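Local coordinates for putative capsular polysaccharide biosynthesis protein (Streptococcus pneumoniae serotype 4, PDB 6EWJ) that probably acts as a pyridoxal-phosphate-dependent sugar aminotransferase in the teichoic acid biosynthesis of pneumococcus, at residues F14-I19 with P384-L389; T129-P134 with V172-S177; K166-I171 with I193-S198. All blocks are in the same frame, centred on the assembly; numbering follows the deposited sequence.

Interaction 1. Residues F14-I19 with P384-L389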
ATOM      1  N   PHE A  14      -3.849 -23.377 -11.809  1.00 26.21           N
ATOM      2  CA  PHE A  14      -2.441 -23.078 -11.670  1.00 25.12           C
ATOM      3  C   PHE A  14      -1.925 -22.772 -10.246  1.00 25.31           C
ATOM      4  O   PHE A  14      -0.808 -23.168  -9.906  1.00 25.58           O
ATOM      5  CB  PHE A  14      -2.052 -21.942 -12.596  1.00 24.17           C
ATOM      6  CG  PHE A  14      -0.584 -21.773 -12.676  1.00 23.10           C
ATOM      7  CD1 PHE A  14       0.183 -22.641 -13.462  1.00 23.21           C
ATOM      8  CD2 PHE A  14       0.043 -20.782 -11.947  1.00 21.97           C
ATOM      9  CE1 PHE A  14       1.542 -22.504 -13.517  1.00 22.46           C
ATOM     10  CE2 PHE A  14       1.408 -20.651 -11.987  1.00 21.55           C
ATOM     11  CZ  PHE A  14       2.163 -21.518 -12.776  1.00 21.99           C
ATOM     12  N   SER A  15      -2.684 -22.021  -9.448  1.00 25.40           N
ATOM     13  CA  SER A  15      -2.211 -21.543  -8.157  1.00 25.46           C
ATOM     14  C   SER A  15      -3.350 -21.142  -7.184  1.00 25.76           C
ATOM     15  O   SER A  15      -3.421 -20.007  -6.797  1.00 24.28           O
ATOM     16  CB  SER A  15      -1.259 -20.366  -8.365  1.00 24.41           C
ATOM     17  OG  SER A  15      -1.899 -19.341  -9.118  1.00 23.30           O
ATOM     18  N   PRO A  16      -4.235 -22.089  -6.831  1.00 27.23           N
ATOM     19  CA  PRO A  16      -5.304 -21.789  -5.870  1.00 28.36           C
ATOM     20  C   PRO A  16      -4.708 -21.663  -4.500  1.00 28.55           C
ATOM     21  O   PRO A  16      -3.662 -22.251  -4.253  1.00 28.79           O
ATOM     22  CB  PRO A  16      -6.209 -23.026  -5.941  1.00 29.69           C
ATOM     23  CG  PRO A  16      -5.253 -24.145  -6.260  1.00 29.70           C
ATOM     24  CD  PRO A  16      -4.165 -23.527  -7.133  1.00 28.50           C
ATOM     25  N   PRO A  17      -5.372 -20.915  -3.602  1.00 28.93           N
ATOM     26  CA  PRO A  17      -4.854 -20.745  -2.271  1.00 28.42           C
ATOM     27  C   PRO A  17      -5.098 -21.989  -1.415  1.00 28.89           C
ATOM     28  O   PRO A  17      -6.081 -22.703  -1.624  1.00 29.19           O
ATOM     29  CB  PRO A  17      -5.669 -19.542  -1.757  1.00 28.78           C
ATOM     30  CG  PRO A  17      -6.999 -19.726  -2.375  1.00 29.37           C
ATOM     31  CD  PRO A  17      -6.687 -20.258  -3.764  1.00 29.30           C
ATOM     32  N   ASP A  18      -4.190 -22.244  -0.475  1.00 27.86           N
ATOM     33  CA  ASP A  18      -4.315 -23.350   0.461  1.00 28.51           C
ATOM     34  C   ASP A  18      -4.583 -22.765   1.849  1.00 28.59           C
ATOM     35  O   ASP A  18      -3.649 -22.439   2.577  1.00 28.40           O
ATOM     36  CB  ASP A  18      -3.031 -24.195   0.465  1.00 28.21           C
ATOM     37  CG  ASP A  18      -3.200 -25.539   1.199  1.00 29.24           C
ATOM     38  OD1 ASP A  18      -4.058 -25.633   2.125  1.00 28.59           O
ATOM     39  OD2 ASP A  18      -2.451 -26.484   0.856  1.00 28.49           O
ATOM     40  N   ILE A  19      -5.856 -22.555   2.147  1.00 29.47           N
ATOM     41  CA  ILE A  19      -6.287 -21.954   3.404  1.00 29.82           C
ATOM     42  C   ILE A  19      -7.114 -22.994   4.135  1.00 31.74           C
ATOM     43  O   ILE A  19      -8.009 -23.594   3.542  1.00 32.70           O
ATOM     44  CB  ILE A  19      -7.153 -20.691   3.160  1.00 29.93           C
ATOM     45  CG1 ILE A  19      -6.459 -19.690   2.209  1.00 28.89           C
ATOM     46  CG2 ILE A  19      -7.554 -20.047   4.475  1.00 30.40           C
ATOM     47  CD1 ILE A  19      -5.141 -19.115   2.714  1.00 27.79           C
ATOM     48  N   PRO A 384       1.595 -26.354 -13.097  1.00 22.87           N
ATOM     49  CA  PRO A 384       1.083 -26.075 -11.788  1.00 22.83           C
ATOM     50  C   PRO A 384       1.958 -26.724 -10.688  1.00 23.04           C
ATOM     51  O   PRO A 384       2.429 -27.862 -10.858  1.00 23.67           O
ATOM     52  CB  PRO A 384      -0.300 -26.733 -11.817  1.00 23.80           C
ATOM     53  CG  PRO A 384      -0.722 -26.616 -13.215  1.00 24.12           C
ATOM     54  CD  PRO A 384       0.554 -26.964 -13.947  1.00 23.94           C
ATOM     55  N   LEU A 385       2.227 -25.960  -9.641  1.00 22.79           N
ATOM     56  CA  LEU A 385       2.967 -26.456  -8.455  1.00 23.46           C
ATOM     57  C   LEU A 385       2.412 -25.750  -7.228  1.00 24.27           C
ATOM     58  O   LEU A 385       2.751 -24.598  -6.946  1.00 23.80           O
ATOM     59  CB  LEU A 385       4.464 -26.205  -8.576  1.00 22.83           C
ATOM     60  CG  LEU A 385       5.369 -26.750  -7.452  1.00 23.18           C
ATOM     61  CD1 LEU A 385       5.183 -28.226  -7.229  1.00 23.91           C
ATOM     62  CD2 LEU A 385       6.830 -26.438  -7.732  1.00 22.97           C
ATOM     63  N   HIS A 386       1.526 -26.460  -6.532  1.00 25.80           N
ATOM     64  CA  HIS A 386       0.893 -25.964  -5.345  1.00 26.26           C
ATOM     65  C   HIS A 386       0.374 -27.171  -4.575  1.00 27.96           C
ATOM     66  O   HIS A 386       0.311 -28.298  -5.100  1.00 28.11           O
ATOM     67  CB  HIS A 386      -0.268 -25.037  -5.725  1.00 25.90           C
ATOM     68  CG  HIS A 386      -1.261 -25.650  -6.665  1.00 27.23           C
ATOM     69  ND1 HIS A 386      -2.290 -26.467  -6.247  1.00 28.78           N
ATOM     70  CD2 HIS A 386      -1.392 -25.554  -8.011  1.00 27.46           C
ATOM     71  CE1 HIS A 386      -3.019 -26.833  -7.288  1.00 29.44           C
ATOM     72  NE2 HIS A 386      -2.482 -26.302  -8.375  1.00 28.31           N
ATOM     73  N   THR A 387      -0.071 -26.901  -3.351  1.00 29.26           N
ATOM     74  CA  THR A 387      -0.333 -27.982  -2.388  1.00 31.09           C
ATOM     75  C   THR A 387      -1.752 -28.545  -2.434  1.00 32.75           C
ATOM     76  O   THR A 387      -2.087 -29.383  -1.629  1.00 33.75           O
ATOM     77  CB  THR A 387      -0.005 -27.484  -0.981  1.00 31.32           C
ATOM     78  OG1 THR A 387      -0.586 -26.185  -0.788  1.00 30.05           O
ATOM     79  CG2 THR A 387       1.504 -27.384  -0.840  1.00 30.91           C
ATOM     80  N   LYS A 388      -2.589 -28.032  -3.338  1.00 32.91           N
ATOM     81  CA  LYS A 388      -3.876 -28.632  -3.637  1.00 34.92           C
ATOM     82  C   LYS A 388      -3.826 -29.666  -4.772  1.00 35.47           C
ATOM     83  O   LYS A 388      -4.819 -30.345  -5.015  1.00 36.61           O
ATOM     84  CB  LYS A 388      -4.910 -27.537  -3.967  1.00 36.10           C
ATOM     85  CG  LYS A 388      -4.997 -26.395  -2.939  1.00 35.77           C
ATOM     86  CD  LYS A 388      -5.591 -26.842  -1.618  1.00 37.24           C
ATOM     87  CE  LYS A 388      -7.095 -27.022  -1.673  1.00 38.32           C
ATOM     88  NZ  LYS A 388      -7.599 -27.269  -0.291  1.00 38.99           N
ATOM     89  N   LEU A 389      -2.681 -29.813  -5.435  1.00 34.57           N
ATOM     90  CA  LEU A 389      -2.503 -30.867  -6.448  1.00 36.17           C
ATOM     91  C   LEU A 389      -2.518 -32.269  -5.818  1.00 37.65           C
ATOM     92  O   LEU A 389      -1.766 -32.533  -4.888  1.00 38.23           O
ATOM     93  CB  LEU A 389      -1.165 -30.716  -7.179  1.00 35.53           C
ATOM     94  CG  LEU A 389      -0.985 -29.577  -8.166  1.00 35.02           C
ATOM     95  CD1 LEU A 389       0.467 -29.534  -8.625  1.00 34.69           C
ATOM     96  CD2 LEU A 389      -1.918 -29.739  -9.354  1.00 35.65           C
TER
HETATM   97  O   HOH W   1       1.845 -23.241  -9.654  1.00 21.98           O
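Pro384 opens the second segment by laying its ring beside Phe14, whose CG stands anti to the backbone N (chi1 -169°), so that Phe14 CD1 comes 4.1 Å from Pro384 CG. At Leu385 the two backbones are joined through one water: Leu385 N donates to it at 2.7 Å, and the water is placed to donate to Phe14 O. The side chain of Leu385 turns to Ile291 and Val292 of helix 268-299, an apolar surface suited to a leucine. His386 is the hub. Its chi1 of 54° puts the ring in the crowded position between backbone N and carbonyl carbon, and one face lies flat under Pro16, with CD 3.4 Å from the ring centroid and almost on its normal, a CH-pi contact. Leu389 CG covers the opposite face, Phe14 O sits at the edge 3.1 Å from His386 CD2, and NE2 is hydrogen-bonded to Pro13 O, which fixes the ring's rotation. Thr387 OG1 donates to Asp18 OD2 over only 2.5 Å, meeting the anti lone pair; Asp18 OD1 makes a salt bridge with Arg280. Lys388, bent at chi2 and chi3, lays CG on Pro16 CG at 4.0 Å and brings CD obliquely against the Asp18 carboxylate, while NZ stays 4.6 Å from Asp18 OD1, too far for a salt bridge. A type I turn from His386 to Leu389 closes the segment. Joining an N-terminal arm to the C-terminal part of the chain is typical of fold-type I aminotransferases; here the Ser15 side chain lies about 8 Å from that of Lys205, the predicted cofactor lysine.

Interaction 2. Residues T129-P134 with V172-S177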
ATOM      1  N   THR A 129      26.342   2.749 -10.470  1.00 31.58           N
ATOM      2  CA  THR A 129      25.661   1.558  -9.994  1.00 30.22           C
ATOM      3  C   THR A 129      25.637   1.582  -8.474  1.00 29.82           C
ATOM      4  O   THR A 129      26.694   1.699  -7.834  1.00 30.42           O
ATOM      5  CB  THR A 129      26.321   0.242 -10.462  1.00 30.47           C
ATOM      6  OG1 THR A 129      26.627   0.308 -11.853  1.00 30.52           O
ATOM      7  CG2 THR A 129      25.362  -0.942 -10.229  1.00 29.31           C
ATOM      8  N   LYS A 130      24.422   1.520  -7.913  1.00 29.29           N
ATOM      9  CA  LYS A 130      24.206   1.426  -6.466  1.00 29.25           C
ATOM     10  C   LYS A 130      23.715   0.079  -5.964  1.00 27.36           C
ATOM     11  O   LYS A 130      24.013  -0.307  -4.813  1.00 27.55           O
ATOM     12  CB  LYS A 130      23.201   2.482  -5.985  1.00 29.76           C
ATOM     13  CG  LYS A 130      23.581   3.927  -6.236  1.00 31.45           C
ATOM     14  CD  LYS A 130      24.972   4.288  -5.743  1.00 33.82           C
ATOM     15  CE  LYS A 130      25.198   5.787  -5.841  1.00 35.47           C
ATOM     16  NZ  LYS A 130      26.512   6.132  -5.299  1.00 37.34           N
ATOM     17  N   VAL A 131      22.941  -0.630  -6.777  1.00 25.09           N
ATOM     18  CA  VAL A 131      22.227  -1.820  -6.326  1.00 23.62           C
ATOM     19  C   VAL A 131      22.178  -2.844  -7.441  1.00 22.89           C
ATOM     20  O   VAL A 131      22.065  -2.489  -8.628  1.00 23.12           O
ATOM     21  CB  VAL A 131      20.784  -1.497  -5.888  1.00 22.80           C
ATOM     22  CG1 VAL A 131      19.961  -2.755  -5.664  1.00 21.97           C
ATOM     23  CG2 VAL A 131      20.775  -0.672  -4.616  1.00 23.33           C
ATOM     24  N   ILE A 132      22.278  -4.107  -7.060  1.00 22.03           N
ATOM     25  CA  ILE A 132      22.014  -5.219  -7.939  1.00 21.18           C
ATOM     26  C   ILE A 132      20.826  -5.957  -7.331  1.00 20.24           C
ATOM     27  O   ILE A 132      20.823  -6.256  -6.117  1.00 19.78           O
ATOM     28  CB  ILE A 132      23.218  -6.172  -8.063  1.00 21.63           C
ATOM     29  CG1 ILE A 132      24.397  -5.441  -8.676  1.00 22.70           C
ATOM     30  CG2 ILE A 132      22.852  -7.375  -8.945  1.00 21.31           C
ATOM     31  CD1 ILE A 132      25.735  -6.125  -8.524  1.00 23.84           C
ATOM     32  N   ILE A 133      19.835  -6.266  -8.175  1.00 19.53           N
ATOM     33  CA  ILE A 133      18.663  -7.066  -7.783  1.00 19.02           C
ATOM     34  C   ILE A 133      18.610  -8.439  -8.519  1.00 19.43           C
ATOM     35  O   ILE A 133      17.938  -8.560  -9.549  1.00 19.98           O
ATOM     36  CB  ILE A 133      17.309  -6.285  -7.999  1.00 18.22           C
ATOM     37  CG1 ILE A 133      17.384  -4.867  -7.408  1.00 18.30           C
ATOM     38  CG2 ILE A 133      16.129  -7.064  -7.371  1.00 17.68           C
ATOM     39  CD1 ILE A 133      16.109  -4.021  -7.582  1.00 17.80           C
ATOM     40  N   PRO A 134      19.286  -9.478  -7.989  1.00 20.07           N
ATOM     41  CA  PRO A 134      19.023 -10.821  -8.474  1.00 19.91           C
ATOM     42  C   PRO A 134      17.595 -11.278  -8.136  1.00 19.68           C
ATOM     43  O   PRO A 134      17.064 -10.880  -7.076  1.00 20.01           O
ATOM     44  CB  PRO A 134      20.034 -11.688  -7.679  1.00 20.69           C
ATOM     45  CG  PRO A 134      20.949 -10.737  -6.965  1.00 20.98           C
ATOM     46  CD  PRO A 134      20.100  -9.507  -6.756  1.00 20.43           C
ATOM     47  N   VAL A 172      25.225  -2.531  -3.272  1.00 25.73           N
ATOM     48  CA  VAL A 172      24.414  -3.284  -2.326  1.00 24.99           C
ATOM     49  C   VAL A 172      23.645  -4.330  -3.126  1.00 23.74           C
ATOM     50  O   VAL A 172      23.074  -4.011  -4.215  1.00 22.94           O
ATOM     51  CB  VAL A 172      23.489  -2.343  -1.506  1.00 24.62           C
ATOM     52  CG1 VAL A 172      22.506  -3.145  -0.652  1.00 24.12           C
ATOM     53  CG2 VAL A 172      24.309  -1.405  -0.620  1.00 25.54           C
ATOM     54  N   ILE A 173      23.595  -5.567  -2.605  1.00 22.83           N
ATOM     55  CA  ILE A 173      22.907  -6.637  -3.290  1.00 22.09           C
ATOM     56  C   ILE A 173      21.613  -6.922  -2.611  1.00 21.16           C
ATOM     57  O   ILE A 173      21.620  -7.309  -1.462  1.00 21.29           O
ATOM     58  CB  ILE A 173      23.746  -7.923  -3.401  1.00 22.57           C
ATOM     59  CG1 ILE A 173      25.071  -7.614  -4.101  1.00 23.37           C
ATOM     60  CG2 ILE A 173      22.966  -8.964  -4.190  1.00 21.86           C
ATOM     61  CD1 ILE A 173      26.005  -8.796  -4.214  1.00 24.24           C
ATOM     62  N   VAL A 174      20.511  -6.736  -3.348  1.00 20.44           N
ATOM     63  CA  VAL A 174      19.167  -6.855  -2.814  1.00 19.61           C
ATOM     64  C   VAL A 174      18.486  -8.011  -3.509  1.00 19.73           C
ATOM     65  O   VAL A 174      18.159  -7.929  -4.706  1.00 20.09           O
ATOM     66  CB  VAL A 174      18.354  -5.587  -3.056  1.00 19.04           C
ATOM     67  CG1 VAL A 174      16.912  -5.770  -2.601  1.00 18.22           C
ATOM     68  CG2 VAL A 174      19.037  -4.406  -2.374  1.00 19.54           C
ATOM     69  N   SER A 175      18.192  -9.057  -2.758  1.00 19.56           N
ATOM     70  CA  SER A 175      17.494 -10.219  -3.296  1.00 19.26           C
ATOM     71  C   SER A 175      16.001  -9.991  -3.514  1.00 18.80           C
ATOM     72  O   SER A 175      15.268  -9.688  -2.535  1.00 18.27           O
ATOM     73  CB  SER A 175      17.641 -11.426  -2.350  1.00 19.34           C
ATOM     74  OG  SER A 175      16.809 -12.502  -2.825  1.00 19.60           O
ATOM     75  N   ASP A 176      15.530 -10.185  -4.752  1.00 18.53           N
ATOM     76  CA  ASP A 176      14.118 -10.411  -4.967  1.00 18.65           C
ATOM     77  C   ASP A 176      13.767 -11.856  -4.711  1.00 18.21           C
ATOM     78  O   ASP A 176      13.886 -12.710  -5.595  1.00 18.34           O
ATOM     79  CB  ASP A 176      13.666  -9.970  -6.359  1.00 18.85           C
ATOM     80  CG  ASP A 176      12.184 -10.191  -6.583  1.00 18.96           C
ATOM     81  OD1 ASP A 176      11.486 -10.765  -5.712  1.00 18.60           O
ATOM     82  OD2 ASP A 176      11.677  -9.801  -7.669  1.00 19.69           O
ATOM     83  N   SER A 177      13.372 -12.129  -3.458  1.00 18.35           N
ATOM     84  CA  SER A 177      12.942 -13.468  -2.995  1.00 18.16           C
ATOM     85  C   SER A 177      11.422 -13.652  -2.930  1.00 17.37           C
ATOM     86  O   SER A 177      10.888 -14.370  -2.085  1.00 17.58           O
ATOM     87  CB  SER A 177      13.566 -13.773  -1.644  1.00 19.10           C
ATOM     88  OG  SER A 177      14.930 -14.091  -1.813  1.00 20.23           O
TER
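Two parallel strands lie edge to edge here, 129-132 and 172-177, and almost every main-chain polar group between them has a partner. Val172 N donates to Lys130 O at 3.0 Å, straight at the hydrogen but from above the carbonyl plane. Ile132 then works in both directions, as one residue does in a parallel pair: its N donates to Val172 O in the plane of that carbonyl, and its O takes Val174 N at 2.8 Å, nearly along the C=O axis. The next carbonyl, Val174 O, faces Pro134, which has no N-H to give; the ring's CD comes to 3.2 Å and Ile133 CA makes a CA-H...O contact with the same oxygen. Proline therefore fits this edge without leaving a donor stranded, and its own O accepts from Asp176 N at 2.9 Å. The backbone of Lys130 bonds with Glu82, those of Val131 and Ile133 with Ile84, and that of Ser175 with Phe196 and Ser198, whereas Ile173 N is bonded to a side chain from a loop, at Asp195 OD2.

Beta-branched residues fill the pleats. Val131 CG1 meets Val174 CG2 at 3.8 Å, and Ile173 CG2, anti to its backbone N, meets the Pro134 ring at CG, 3.9 Å away, the two side chains crossing at about a right angle. Ser175 OG is hydrogen-bonded to Glu136, while the buried Asp176 carboxylate is held at OD2 by Ser93 and at OD1 by Ala178 N.

Asp176 lies about 6 Å, side chain to side chain, from His179 and Ala64, which bind pyridoxal phosphate when it is present; this chain carries none. A well-bonded carboxylate at this position would probably stay ionised, consistent with the aspartate that fold-type I relatives set against the pyridine nitrogen of pyridoxal phosphate.

Interaction 3. Residues K166-I171 with I193-S198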
ATOM      1  N   LYS A 166      27.325   4.865   2.163  1.00 40.17           N
ATOM      2  CA  LYS A 166      28.648   5.022   2.788  1.00 42.22           C
ATOM      3  C   LYS A 166      28.987   3.873   3.704  1.00 40.93           C
ATOM      4  O   LYS A 166      30.136   3.482   3.763  1.00 41.51           O
ATOM      5  CB  LYS A 166      28.850   6.369   3.485  1.00 44.42           C
ATOM      6  CG  LYS A 166      30.293   6.831   3.522  1.00 47.81           C
ATOM      7  CD  LYS A 166      30.518   8.312   3.886  1.00 50.29           C
ATOM      8  CE  LYS A 166      29.476   9.342   3.409  1.00 49.96           C
ATOM      9  NZ  LYS A 166      28.382   9.566   4.396  1.00 49.58           N
ATOM     10  N   ALA A 167      27.989   3.348   4.417  1.00 38.82           N
ATOM     11  CA  ALA A 167      28.201   2.262   5.396  1.00 38.73           C
ATOM     12  C   ALA A 167      28.769   1.002   4.701  1.00 37.60           C
ATOM     13  O   ALA A 167      29.752   0.396   5.128  1.00 38.85           O
ATOM     14  CB  ALA A 167      26.880   1.965   6.124  1.00 37.33           C
ATOM     15  N   PHE A 168      28.063   0.577   3.670  1.00 35.75           N
ATOM     16  CA  PHE A 168      28.510  -0.512   2.801  1.00 35.12           C
ATOM     17  C   PHE A 168      29.815  -0.228   2.070  1.00 36.17           C
ATOM     18  O   PHE A 168      30.746  -1.033   2.064  1.00 36.70           O
ATOM     19  CB  PHE A 168      27.326  -0.866   1.865  1.00 33.33           C
ATOM     20  CG  PHE A 168      26.286  -1.711   2.523  1.00 31.77           C
ATOM     21  CD1 PHE A 168      25.186  -1.129   3.144  1.00 30.99           C
ATOM     22  CD2 PHE A 168      26.427  -3.090   2.587  1.00 31.24           C
ATOM     23  CE1 PHE A 168      24.239  -1.915   3.761  1.00 29.94           C
ATOM     24  CE2 PHE A 168      25.479  -3.881   3.199  1.00 30.01           C
ATOM     25  CZ  PHE A 168      24.378  -3.286   3.786  1.00 29.75           C
ATOM     26  N   ASN A 169      29.866   0.941   1.479  1.00 36.20           N
ATOM     27  CA  ASN A 169      30.904   1.365   0.590  1.00 37.37           C
ATOM     28  C   ASN A 169      31.188   0.534  -0.681  1.00 36.72           C
ATOM     29  O   ASN A 169      32.294   0.539  -1.224  1.00 37.27           O
ATOM     30  CB  ASN A 169      32.204   1.776   1.299  1.00 39.62           C
ATOM     31  CG  ASN A 169      32.755   3.079   0.725  1.00 41.22           C
ATOM     32  OD1 ASN A 169      33.748   3.099  -0.010  1.00 42.75           O
ATOM     33  ND2 ASN A 169      32.033   4.173   0.982  1.00 40.98           N
ATOM     34  N   ARG A 170      30.134  -0.111  -1.153  1.00 34.61           N
ATOM     35  CA  ARG A 170      30.142  -0.894  -2.360  1.00 34.16           C
ATOM     36  C   ARG A 170      28.698  -0.985  -2.881  1.00 32.25           C
ATOM     37  O   ARG A 170      27.754  -0.502  -2.228  1.00 31.86           O
ATOM     38  CB  ARG A 170      30.707  -2.291  -2.062  1.00 34.57           C
ATOM     39  CG  ARG A 170      30.039  -3.050  -0.905  1.00 34.10           C
ATOM     40  CD  ARG A 170      30.276  -4.562  -1.043  1.00 34.31           C
ATOM     41  NE  ARG A 170      29.740  -5.341   0.084  1.00 33.50           N
ATOM     42  CZ  ARG A 170      28.479  -5.754   0.206  1.00 31.98           C
ATOM     43  NH1 ARG A 170      27.561  -5.442  -0.703  1.00 31.01           N
ATOM     44  NH2 ARG A 170      28.117  -6.473   1.261  1.00 31.49           N
ATOM     45  N   ILE A 171      28.533  -1.630  -4.027  1.00 31.05           N
ATOM     46  CA  ILE A 171      27.208  -1.969  -4.554  1.00 28.72           C
ATOM     47  C   ILE A 171      26.488  -2.848  -3.539  1.00 27.42           C
ATOM     48  O   ILE A 171      27.065  -3.795  -3.022  1.00 27.48           O
ATOM     49  CB  ILE A 171      27.305  -2.690  -5.923  1.00 28.58           C
ATOM     50  CG1 ILE A 171      27.810  -1.723  -6.998  1.00 29.09           C
ATOM     51  CG2 ILE A 171      25.939  -3.210  -6.371  1.00 27.12           C
ATOM     52  CD1 ILE A 171      28.346  -2.372  -8.253  1.00 29.18           C
ATOM     53  N   ILE A 193      21.327 -14.056   3.009  1.00 25.02           N
ATOM     54  CA  ILE A 193      22.406 -14.168   2.029  1.00 25.50           C
ATOM     55  C   ILE A 193      22.754 -12.802   1.414  1.00 25.14           C
ATOM     56  O   ILE A 193      23.905 -12.378   1.419  1.00 25.50           O
ATOM     57  CB  ILE A 193      22.038 -15.186   0.968  1.00 25.58           C
ATOM     58  CG1 ILE A 193      21.673 -16.520   1.626  1.00 26.40           C
ATOM     59  CG2 ILE A 193      23.205 -15.387  -0.005  1.00 26.59           C
ATOM     60  CD1 ILE A 193      20.719 -17.352   0.806  1.00 25.90           C
ATOM     61  N   ALA A 194      21.758 -12.171   0.826  1.00 23.63           N
ATOM     62  CA  ALA A 194      21.916 -10.857   0.262  1.00 23.61           C
ATOM     63  C   ALA A 194      22.017  -9.836   1.374  1.00 23.86           C
ATOM     64  O   ALA A 194      21.711 -10.120   2.530  1.00 23.68           O
ATOM     65  CB  ALA A 194      20.740 -10.544  -0.634  1.00 22.68           C
ATOM     66  N   ASP A 195      22.465  -8.646   1.006  1.00 24.44           N
ATOM     67  CA  ASP A 195      22.472  -7.508   1.932  1.00 24.84           C
ATOM     68  C   ASP A 195      21.065  -7.165   2.439  1.00 23.36           C
ATOM     69  O   ASP A 195      20.818  -7.008   3.638  1.00 23.96           O
ATOM     70  CB  ASP A 195      23.141  -6.309   1.273  1.00 25.47           C
ATOM     71  CG  ASP A 195      24.581  -6.561   0.945  1.00 26.62           C
ATOM     72  OD1 ASP A 195      25.332  -7.095   1.806  1.00 27.98           O
ATOM     73  OD2 ASP A 195      25.009  -6.204  -0.182  1.00 26.39           O
ATOM     74  N   PHE A 196      20.132  -7.082   1.524  1.00 22.27           N
ATOM     75  CA  PHE A 196      18.706  -6.932   1.847  1.00 20.67           C
ATOM     76  C   PHE A 196      17.933  -7.943   1.016  1.00 19.84           C
ATOM     77  O   PHE A 196      18.391  -8.332  -0.090  1.00 19.95           O
ATOM     78  CB  PHE A 196      18.186  -5.506   1.516  1.00 20.51           C
ATOM     79  CG  PHE A 196      18.790  -4.413   2.328  1.00 21.04           C
ATOM     80  CD1 PHE A 196      20.037  -3.896   2.002  1.00 22.00           C
ATOM     81  CD2 PHE A 196      18.098  -3.851   3.378  1.00 21.08           C
ATOM     82  CE1 PHE A 196      20.598  -2.879   2.746  1.00 22.60           C
ATOM     83  CE2 PHE A 196      18.634  -2.814   4.124  1.00 21.79           C
ATOM     84  CZ  PHE A 196      19.893  -2.329   3.817  1.00 22.70           C
ATOM     85  N   THR A 197      16.766  -8.346   1.518  1.00 19.03           N
ATOM     86  CA  THR A 197      15.889  -9.274   0.809  1.00 18.59           C
ATOM     87  C   THR A 197      14.424  -8.820   0.899  1.00 18.28           C
ATOM     88  O   THR A 197      13.949  -8.456   1.991  1.00 18.28           O
ATOM     89  CB  THR A 197      16.045 -10.716   1.344  1.00 18.84           C
ATOM     90  OG1 THR A 197      17.431 -11.100   1.297  1.00 18.94           O
ATOM     91  CG2 THR A 197      15.223 -11.711   0.542  1.00 18.26           C
ATOM     92  N   SER A 198      13.705  -8.890  -0.223  1.00 17.83           N
ATOM     93  CA  SER A 198      12.228  -8.822  -0.219  1.00 17.73           C
ATOM     94  C   SER A 198      11.573 -10.166  -0.472  1.00 17.03           C
ATOM     95  O   SER A 198      11.961 -10.901  -1.354  1.00 17.07           O
ATOM     96  CB  SER A 198      11.661  -7.828  -1.289  1.00 17.87           C
ATOM     97  OG  SER A 198      12.279  -8.076  -2.522  1.00 19.80           O
TER
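A salt bridge is the heart of this contact. Arg170 meets Asp195 tip to tip in an end-on bidentate pairing: NH1 donates to OD2 at 2.7 Å and NH2 to OD1 at 2.9 Å, both nearly straight, each oxygen accepting on its syn lone pair. Guanidinium and carboxylate are 28° from coplanar. Arginine suits the place because it offers two parallel N-H groups; its chain leaves the backbone in the crowded position (chi1 53°) and then runs extended to NE, giving the span needed.

Further hydrogen bonds lock both partners. Arg170 NH1 also donates to Ile171 O at 2.9 Å, in the plane of that carbonyl, and Asp195 OD2 accepts from Ile173 N as well, so that two donors grip this buried oxygen. The pairing probably lets the aspartate keep its charge in a buried setting.

Aromatic packing completes the contact. Phe168 lays CD2 over one face of the guanidinium, 3.9 Å above its plane, and brings CE2 to 3.5 Å from Asp195 OD1, its ring turned 60° from the carboxylate. On its far corner CE1 touches Phe196 CE1 at 3.9 Å, the two side chains crossing obliquely. Just after Phe168 the helix ends: Asn169 takes a positive phi, which asparagine tolerates well, and thereby turns the chain toward Arg170.

The contact thus ties the C-terminal end of helix 163-168 to the start of strand 196-200. Phe148 of helix 144-153 packs on both Arg170 and Asp195, while Phe196 rests on Val172 of the adjoining strand and on Ile71 of helix 64-74.

In the fold
Interactions 2 and 3 are neighbours, their centres 8 Å apart, and they share the mixed sheet in which strand 172-177 lies between 129-132 and 196-200. They touch directly: Ser175 N is 2.8 Å from Phe196 O, a probable hydrogen bond. Along the chain their segments interleave, 129-134, 166-171, 172-177 and then 193-198, and residues 166-171 lead straight into strand 172-177. Interaction 1 brackets them all from the other side of the chain's centre, 29 and 34 Å away between centres. Interactions 2 and 3 thus belong to the central sheet, while interaction 1 joins the N-terminal stretch to a loop before the last helix, near the predicted cofactor lysine.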